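Long-range contact in BauA (Acinetobacter baumannii, PDB 6HCP), which probably takes up ferric preacinetobactin, an iron-loaded siderophore, across the outer membrane as a TonB-dependent receptor: residues 494-500 against 546-552. Sequence-based numbering, arbitrary orientation.
Sequences APATASN and VNNLPTF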
ATOM      1  N   ALA A 494      -8.445  -5.336  53.559  1.00 30.69           N
ATOM      2  CA  ALA A 494      -9.805  -4.867  53.734  1.00 29.42           C
ATOM      3  C   ALA A 494      -9.767  -3.387  54.118  1.00 32.02           C
ATOM      4  O   ALA A 494      -8.951  -2.974  54.942  1.00 33.66           O
ATOM      5  CB  ALA A 494     -10.508  -5.705  54.765  1.00 30.17           C
ATOM      6  N   PRO A 495     -10.609  -2.539  53.497  1.00 35.73           N
ATOM      7  CA  PRO A 495     -10.656  -1.117  53.858  1.00 43.33           C
ATOM      8  C   PRO A 495     -11.250  -0.861  55.258  1.00 34.15           C
ATOM      9  O   PRO A 495     -11.915  -1.742  55.825  1.00 34.20           O
ATOM     10  CB  PRO A 495     -11.530  -0.528  52.736  1.00 38.89           C
ATOM     11  CG  PRO A 495     -12.472  -1.657  52.372  1.00 42.48           C
ATOM     12  CD  PRO A 495     -11.633  -2.918  52.508  1.00 38.49           C
ATOM     13  N   ALA A 496     -11.133   0.387  55.732  1.00 40.05           N
ATOM     14  CA  ALA A 496     -11.623   0.823  57.053  1.00 39.40           C
ATOM     15  C   ALA A 496     -13.155   0.737  57.154  1.00 41.94           C
ATOM     16  O   ALA A 496     -13.696   0.689  58.266  1.00 42.71           O
ATOM     17  CB  ALA A 496     -11.131   2.224  57.336  1.00 44.84           C
ATOM     18  N   THR A 497     -13.840   0.626  56.005  1.00 40.27           N
ATOM     19  CA  THR A 497     -15.302   0.587  55.934  1.00 37.55           C
ATOM     20  C   THR A 497     -15.859  -0.834  56.113  1.00 43.57           C
ATOM     21  O   THR A 497     -17.074  -1.012  56.231  1.00 37.66           O
ATOM     22  CB  THR A 497     -15.789   1.144  54.593  1.00 46.25           C
ATOM     23  OG1 THR A 497     -15.102   0.409  53.586  1.00 44.36           O
ATOM     24  CG2 THR A 497     -15.508   2.624  54.428  1.00 47.39           C
ATOM     25  N   ALA A 498     -14.982  -1.845  56.159  1.00 37.73           N
ATOM     26  CA  ALA A 498     -15.427  -3.248  56.194  1.00 33.56           C
ATOM     27  C   ALA A 498     -15.734  -3.684  57.636  1.00 29.95           C
ATOM     28  O   ALA A 498     -15.309  -3.039  58.569  1.00 39.59           O
ATOM     29  CB  ALA A 498     -14.360  -4.119  55.574  1.00 39.63           C
ATOM     30  N   SER A 499     -16.439  -4.808  57.788  1.00 38.06           N
ATOM     31  CA  SER A 499     -16.642  -5.450  59.093  1.00 37.42           C
ATOM     32  C   SER A 499     -15.307  -5.956  59.650  1.00 43.22           C
ATOM     33  O   SER A 499     -15.180  -6.194  60.852  1.00 34.50           O
ATOM     34  CB  SER A 499     -17.630  -6.566  58.983  1.00 38.57           C
ATOM     35  OG  SER A 499     -17.116  -7.641  58.209  1.00 34.24           O
ATOM     36  N   ASN A 500     -14.363  -6.242  58.742  1.00 37.50           N
ATOM     37  CA  ASN A 500     -13.066  -6.824  59.086  1.00 33.75           C
ATOM     38  C   ASN A 500     -11.983  -5.836  58.680  1.00 31.96           C
ATOM     39  O   ASN A 500     -11.084  -6.173  57.895  1.00 31.27           O
ATOM     40  CB  ASN A 500     -12.850  -8.187  58.419  1.00 31.95           C
ATOM     41  CG  ASN A 500     -13.074  -8.182  56.917  1.00 38.01           C
ATOM     42  OD1 ASN A 500     -13.896  -7.422  56.395  1.00 31.92           O
ATOM     43  ND2 ASN A 500     -12.458  -9.133  56.224  1.00 32.97           N
ATOM     44  N   VAL A 546     -21.543  -8.457  59.040  1.00 33.03           N
ATOM     45  CA  VAL A 546     -20.977  -8.739  60.319  1.00 35.87           C
ATOM     46  C   VAL A 546     -20.918  -7.411  61.076  1.00 37.44           C
ATOM     47  O   VAL A 546     -20.470  -6.400  60.513  1.00 35.54           O
ATOM     48  CB  VAL A 546     -19.585  -9.382  60.166  1.00 36.28           C
ATOM     49  CG1 VAL A 546     -18.886  -9.528  61.509  1.00 35.01           C
ATOM     50  CG2 VAL A 546     -19.686 -10.724  59.444  1.00 38.39           C
ATOM     51  N   ASN A 547     -21.558  -7.382  62.256  1.00 34.17           N
ATOM     52  CA  ASN A 547     -21.785  -6.133  62.983  1.00 33.26           C
ATOM     53  C   ASN A 547     -22.464  -5.121  62.053  1.00 32.51           C
ATOM     54  O   ASN A 547     -22.104  -3.970  62.073  1.00 35.17           O
ATOM     55  CB  ASN A 547     -20.478  -5.523  63.490  1.00 36.63           C
ATOM     56  CG  ASN A 547     -19.934  -6.261  64.690  1.00 50.12           C
ATOM     57  OD1 ASN A 547     -20.699  -6.675  65.560  1.00 54.56           O
ATOM     58  ND2 ASN A 547     -18.619  -6.290  64.822  1.00 51.51           N
ATOM     59  N   ASN A 548     -23.405  -5.607  61.244  1.00 35.08           N
ATOM     60  CA  ASN A 548     -24.238  -4.781  60.377  1.00 40.92           C
ATOM     61  C   ASN A 548     -23.371  -4.040  59.355  1.00 46.28           C
ATOM     62  O   ASN A 548     -23.813  -3.011  58.818  1.00 37.65           O
ATOM     63  CB  ASN A 548     -25.050  -3.755  61.181  1.00 43.55           C
ATOM     64  CG  ASN A 548     -26.322  -3.355  60.467  1.00 47.46           C
ATOM     65  OD1 ASN A 548     -26.982  -4.190  59.847  1.00 44.07           O
ATOM     66  ND2 ASN A 548     -26.600  -2.064  60.445  1.00 49.29           N
ATOM     67  N   LEU A 549     -22.171  -4.575  59.066  1.00 37.08           N
ATOM     68  CA  LEU A 549     -21.263  -3.962  58.082  1.00 33.22           C
ATOM     69  C   LEU A 549     -20.956  -4.966  56.974  1.00 38.88           C
ATOM     70  O   LEU A 549     -20.837  -6.170  57.223  1.00 31.84           O
ATOM     71  CB  LEU A 549     -19.975  -3.517  58.770  1.00 34.62           C
ATOM     72  CG  LEU A 549     -20.057  -2.285  59.667  1.00 44.06           C
ATOM     73  CD1 LEU A 549     -18.814  -2.200  60.536  1.00 42.00           C
ATOM     74  CD2 LEU A 549     -20.224  -1.016  58.850  1.00 44.41           C
ATOM     75  N   PRO A 550     -20.694  -4.481  55.737  1.00 36.84           N
ATOM     76  CA  PRO A 550     -20.248  -5.360  54.652  1.00 36.83           C
ATOM     77  C   PRO A 550     -18.877  -5.976  54.998  1.00 31.21           C
ATOM     78  O   PRO A 550     -18.072  -5.336  55.662  1.00 36.80           O
ATOM     79  CB  PRO A 550     -20.110  -4.389  53.456  1.00 41.47           C
ATOM     80  CG  PRO A 550     -19.674  -3.081  54.124  1.00 37.83           C
ATOM     81  CD  PRO A 550     -20.454  -3.057  55.427  1.00 38.22           C
ATOM     82  N   THR A 551     -18.645  -7.208  54.537  1.00 33.38           N
ATOM     83  CA  THR A 551     -17.436  -7.950  54.840  1.00 32.98           C
ATOM     84  C   THR A 551     -16.573  -8.096  53.575  1.00 36.95           C
ATOM     85  O   THR A 551     -17.077  -8.427  52.511  1.00 37.04           O
ATOM     86  CB  THR A 551     -17.798  -9.313  55.437  1.00 38.07           C
ATOM     87  OG1 THR A 551     -18.692  -9.080  56.535  1.00 38.41           O
ATOM     88  CG2 THR A 551     -16.582 -10.105  55.876  1.00 39.18           C
ATOM     89  N   PHE A 552     -15.279  -7.819  53.713  1.00 33.38           N
ATOM     90  CA  PHE A 552     -14.283  -8.006  52.651  1.00 35.61           C
ATOM     91  C   PHE A 552     -13.922  -9.492  52.542  1.00 36.51           C
ATOM     92  O   PHE A 552     -13.557 -10.127  53.548  1.00 32.49           O
ATOM     93  CB  PHE A 552     -13.067  -7.136  52.934  1.00 32.14           C
ATOM     94  CG  PHE A 552     -12.123  -6.950  51.770  1.00 34.17           C
ATOM     95  CD1 PHE A 552     -12.494  -6.179  50.678  1.00 33.80           C
ATOM     96  CD2 PHE A 552     -10.865  -7.541  51.766  1.00 35.53           C
ATOM     97  CE1 PHE A 552     -11.629  -5.999  49.614  1.00 34.35           C
ATOM     98  CE2 PHE A 552      -9.993  -7.355  50.701  1.00 35.19           C
ATOM     99  CZ  PHE A 552     -10.374  -6.576  49.630  1.00 39.02           C
TER
HETATM  100  O   HOH W   1     -17.034  -5.222  62.588  1.00 49.08           O
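S499, F552 and N500 bury the most surface where the loop 494-500 packs against the start of strand 549-569. S499 sits opposite L549 (CA atoms 5.0 Å apart): its N donates to P550 O at 2.7 Å, and A498 CA lies 3.4 Å from the same P550 O, a CA-H...O contact. S499 OG and T551 OG1 are hydrogen-bonded at 2.7 Å, and T551 OG1 also bonds the carbonyl of K544, while S499 CB packs 3.2 Å from V546 O. One water joins S499 O to N547 ND2, at 2.7 and 2.9 Å, and so ties the loop to the hairpin turn. N500 does with its side chain what a neighbouring strand would do with its backbone: OD1 accepts from F552 N at 3.0 Å and ND2 donates to F552 O at 3.1 Å, ND2 also bonding E503. F552 points its CB toward the loop, and A494 CA and P495 CD lie over one ring face, 3.9 and 4.3 Å from the centroid, as CH-pi contacts; A494 CB meets F552 CB at 3.5 Å, and the F505 ring adds a further aromatic contact. The type I turn P495-A498, closed by A498 N to P495 O at 3.1 Å, returns the chain so that both its ends meet the strand; L540 of strand 524-541 touches T497, A498 and P550. V546-L549 form the type I' turn of a tight two-residue beta hairpin. Probably on the extracellular side, the loop 494-500 thus packs on the next hairpin tip, two consecutive loops of a TonB-dependent receptor beta-barrel meeting above its wall.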